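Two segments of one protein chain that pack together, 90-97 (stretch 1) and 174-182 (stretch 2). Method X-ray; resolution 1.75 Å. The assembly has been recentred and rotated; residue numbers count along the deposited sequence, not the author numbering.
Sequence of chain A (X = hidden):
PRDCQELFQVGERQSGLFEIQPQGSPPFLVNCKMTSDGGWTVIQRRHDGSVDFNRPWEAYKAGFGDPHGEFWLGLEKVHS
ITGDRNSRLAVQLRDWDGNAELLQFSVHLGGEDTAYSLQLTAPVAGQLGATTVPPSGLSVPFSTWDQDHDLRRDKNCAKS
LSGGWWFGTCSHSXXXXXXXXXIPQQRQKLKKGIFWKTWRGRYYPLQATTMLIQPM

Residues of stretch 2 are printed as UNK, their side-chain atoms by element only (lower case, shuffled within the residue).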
# COMPACT_ATOMS: atom_id res chain seq x y z
N ALA A 90 1.67 -8.41 0.23
CA ALA A 90 1.29 -8.86 -1.10
C ALA A 90 0.78 -7.68 -1.93
O ALA A 90 -0.01 -6.87 -1.44
CB ALA A 90 0.20 -9.94 -1.00
N VAL A 91 1.25 -7.57 -3.17
CA VAL A 91 0.87 -6.48 -4.05
C VAL A 91 0.30 -7.12 -5.30
O VAL A 91 0.99 -7.92 -5.94
CB VAL A 91 2.07 -5.58 -4.39
CG1 VAL A 91 1.67 -4.53 -5.44
CG2 VAL A 91 2.60 -4.88 -3.11
N GLN A 92 -0.95 -6.82 -5.62
CA GLN A 92 -1.62 -7.47 -6.74
C GLN A 92 -2.07 -6.41 -7.73
O GLN A 92 -2.73 -5.44 -7.34
CB GLN A 92 -2.79 -8.32 -6.26
CG GLN A 92 -2.27 -9.24 -5.13
CD GLN A 92 -3.23 -10.29 -4.61
OE1 GLN A 92 -4.45 -10.16 -4.66
NE2 GLN A 92 -2.64 -11.35 -4.03
N LEU A 93 -1.70 -6.60 -9.00
CA LEU A 93 -1.89 -5.60 -10.05
C LEU A 93 -2.66 -6.21 -11.21
O LEU A 93 -2.49 -7.39 -11.53
CB LEU A 93 -0.55 -5.07 -10.58
CG LEU A 93 0.53 -4.74 -9.53
CD1 LEU A 93 1.91 -4.45 -10.17
CD2 LEU A 93 0.08 -3.54 -8.66
N ARG A 94 -3.52 -5.39 -11.85
CA ARG A 94 -4.30 -5.87 -12.99
C ARG A 94 -4.21 -4.84 -14.11
O ARG A 94 -4.31 -3.63 -13.85
CB ARG A 94 -5.78 -6.11 -12.60
CG ARG A 94 -6.62 -6.73 -13.74
CD ARG A 94 -8.10 -6.74 -13.38
NE ARG A 94 -8.36 -7.34 -12.06
CZ ARG A 94 -9.40 -7.04 -11.28
NH1 ARG A 94 -10.29 -6.12 -11.67
NH2 ARG A 94 -9.55 -7.65 -10.10
N ASP A 95 -3.99 -5.31 -15.34
CA ASP A 95 -3.91 -4.35 -16.43
C ASP A 95 -5.23 -4.36 -17.18
O ASP A 95 -6.18 -5.04 -16.80
CB ASP A 95 -2.69 -4.60 -17.33
CG ASP A 95 -2.79 -5.89 -18.15
OD1 ASP A 95 -3.90 -6.43 -18.32
OD2 ASP A 95 -1.73 -6.36 -18.61
N TRP A 96 -5.28 -3.58 -18.26
CA TRP A 96 -6.55 -3.40 -18.94
C TRP A 96 -6.86 -4.51 -19.92
O TRP A 96 -7.96 -4.53 -20.50
CB TRP A 96 -6.56 -2.05 -19.64
CG TRP A 96 -6.76 -0.93 -18.64
CD1 TRP A 96 -5.78 -0.24 -18.01
CD2 TRP A 96 -8.00 -0.41 -18.17
NE1 TRP A 96 -6.34 0.68 -17.16
CE2 TRP A 96 -7.70 0.61 -17.24
CE3 TRP A 96 -9.35 -0.70 -18.42
CZ2 TRP A 96 -8.68 1.35 -16.59
CZ3 TRP A 96 -10.33 0.04 -17.77
CH2 TRP A 96 -10.00 1.05 -16.86
N ASP A 97 -5.96 -5.46 -20.07
CA ASP A 97 -6.26 -6.68 -20.80
C ASP A 97 -6.59 -7.85 -19.88
O ASP A 97 -6.65 -9.00 -20.33
CB ASP A 97 -5.09 -7.04 -21.69
CG ASP A 97 -4.98 -6.11 -22.87
OD1 ASP A 97 -6.03 -5.83 -23.48
OD2 ASP A 97 -3.85 -5.67 -23.16
N UNK A 174 3.24 4.00 -7.53
CA UNK A 174 2.27 4.75 -6.75
C UNK A 174 0.93 4.09 -6.99
O UNK A 174 0.28 4.35 -8.01
n UNK A 174 0.87 8.23 -6.75
o UNK A 174 0.65 6.41 -5.40
c UNK A 174 1.18 6.97 -6.36
c UNK A 174 2.22 6.23 -7.15
N UNK A 175 0.51 3.18 -6.10
CA UNK A 175 -0.78 2.56 -6.34
C UNK A 175 -1.93 3.42 -5.83
O UNK A 175 -3.10 3.03 -5.99
c UNK A 175 0.28 0.19 -7.75
c UNK A 175 0.14 -1.14 -5.63
c UNK A 175 0.32 0.25 -6.23
c UNK A 175 -0.81 1.16 -5.70
N UNK A 176 -1.63 4.58 -5.27
CA UNK A 176 -2.63 5.48 -4.72
C UNK A 176 -2.77 6.75 -5.58
O UNK A 176 -3.28 7.77 -5.11
n UNK A 176 -1.82 4.73 -1.14
c UNK A 176 -2.27 5.85 -3.27
c UNK A 176 -2.50 4.69 -2.31
o UNK A 176 -3.26 3.78 -2.60
N UNK A 177 -2.35 6.69 -6.84
CA UNK A 177 -2.47 7.86 -7.71
C UNK A 177 -3.88 8.01 -8.27
O UNK A 177 -4.83 7.35 -7.85
N UNK A 178 -4.02 8.92 -9.24
CA UNK A 178 -5.34 9.23 -9.79
C UNK A 178 -5.79 8.11 -10.71
O UNK A 178 -5.01 7.65 -11.55
c UNK A 178 -6.63 11.14 -10.93
o UNK A 178 -5.54 13.24 -11.35
c UNK A 178 -5.27 10.56 -10.55
c UNK A 178 -6.51 12.51 -11.58
n UNK A 178 -7.49 12.86 -12.42
N UNK A 179 -7.03 7.65 -10.55
CA UNK A 179 -7.56 6.59 -11.40
C UNK A 179 -7.88 7.14 -12.78
O UNK A 179 -8.56 8.17 -12.89
c UNK A 179 -8.75 3.47 -10.79
c UNK A 179 -9.07 2.22 -11.35
c UNK A 179 -9.91 4.55 -12.56
c UNK A 179 -9.80 2.16 -12.53
c UNK A 179 -9.18 4.65 -11.38
c UNK A 179 -8.84 5.99 -10.79
o UNK A 179 -10.09 0.94 -13.11
c UNK A 179 -10.22 3.33 -13.13
N UNK A 180 -7.40 6.45 -13.83
CA UNK A 180 -7.62 6.82 -15.23
C UNK A 180 -8.21 5.64 -15.98
O UNK A 180 -7.74 4.51 -15.85
c UNK A 180 -5.72 8.48 -15.42
c UNK A 180 -6.48 9.62 -15.26
c UNK A 180 -4.57 10.82 -14.48
c UNK A 180 -6.32 7.22 -15.93
c UNK A 180 -3.80 9.69 -14.64
c UNK A 180 -4.37 8.53 -15.11
c UNK A 180 -5.91 10.78 -14.80
N UNK A 181 -9.22 5.91 -16.80
CA UNK A 181 -9.76 4.89 -17.67
C UNK A 181 -9.15 4.92 -19.07
O UNK A 181 -9.31 3.93 -19.81
c UNK A 181 -11.30 5.02 -17.78
c UNK A 181 -15.34 7.15 -16.26
c UNK A 181 -13.51 5.53 -16.67
n UNK A 181 -16.24 6.27 -16.68
c UNK A 181 -12.00 5.44 -16.49
n UNK A 181 -14.04 6.83 -16.24
n UNK A 181 -15.72 8.36 -15.85
N UNK A 182 -8.52 6.03 -19.42
CA UNK A 182 -7.93 6.24 -20.75
C UNK A 182 -6.66 7.08 -20.66
O UNK A 182 -6.31 7.52 -19.56
o UNK A 182 -9.50 5.86 -22.50
c UNK A 182 -8.92 6.86 -21.69

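Position 174 carries two carbons, the second bonded to one oxygen and one nitrogen, and its side chain is out of reach of stretch 1. A short side chain ending in a carboxamide identifies Asn174. Its OD1 accepts a hydrogen bond from the backbone N of position 176 at 2.9 Å, which ties down the start of a type I beta turn running from Asn174 to position 177.

At position 175 there are four carbons and no heteroatom, with the fork at the second carbon. CA-to-CB points toward stretch 1, and the two terminal carbons approach Val91 and Leu93. The fork one carbon beyond CB defines Leu175, in the m, t rotamer. Its CD1 lies 3.7 Å from Val91 CG1, and its CD2 lies 3.8 Å from Leu93 CD2. CD1 also lies 3.9 Å from Leu93 CD2, so both methyls reach Leu93 and CD1 reaches Val91 as well.

Position 176 again has two carbons, the second bearing one oxygen and one nitrogen, and it makes no contact with stretch 1. This is Asn176, whose carboxamide oxygen and nitrogen are both hydrogen-bonded elsewhere in the structure.

Position 177 has no side-chain atoms and is therefore Gly177. It closes the turn, and a CB placed here in ideal geometry would be crowded by Asn174 ND2 at 3.2 Å.

Three carbons, the third carrying one oxygen and one nitrogen, make up the side chain at position 178. It is one methylene longer than the asparagines and thus Gln178; it is exposed and out of reach of stretch 1.

Position 179 shows one carbon, then a six-carbon ring bearing one oxygen, which approaches the indole of Trp96. The hydroxyl oxygen on the ring marks Tyr179. CA-to-CB runs sideways, yet the end of the side chain comes nearer: OH is 3.8 Å from Trp96 CH2, and CE1 is 4.3 Å from Trp96 CZ2. The hydroxyl also hydrogen-bonds elsewhere.

At position 180 one carbon precedes an all-carbon ring of six, and the ring leads away from stretch 1; the nearest side-chain atom is CB, 6.4 Å from Trp96 CZ2. Lacking that hydroxyl, it is Phe180. It meets Trp96 through its backbone instead, with O 3.4 Å from Trp96 CZ2.

Position 181 has three carbons, a nitrogen, and a carbon carrying two further nitrogens; its CA and CB approach Trp96 while the end of the side chain leads away. The guanidinium identifies Arg181. CA is 3.9 Å from Trp96 CZ2 and CB 4.3 Å from Trp96 CH2. Its carbonyl O lies over one face of the indole.

Position 182 has one carbon and one oxygen, its CA-to-CB bond points away, and it makes no contact with stretch 1; it is Ser182. Its OG makes a weak hydrogen bond to Arg181 O at 3.3 Å.

No hydrogen bond crosses between the stretches. The contact, which buries 228 Å² in all, has two parts: Leu175 packs against the buried aliphatic side chains of Val91 and Leu93, and the exposed Trp96, covered over 74 Å², contacts Tyr179, the carbonyl O of Phe180, and the backbone and CB of Arg181, with Arg181 O over one face of its ring.

Stretch 2 (174-182) NLNGQYFRS
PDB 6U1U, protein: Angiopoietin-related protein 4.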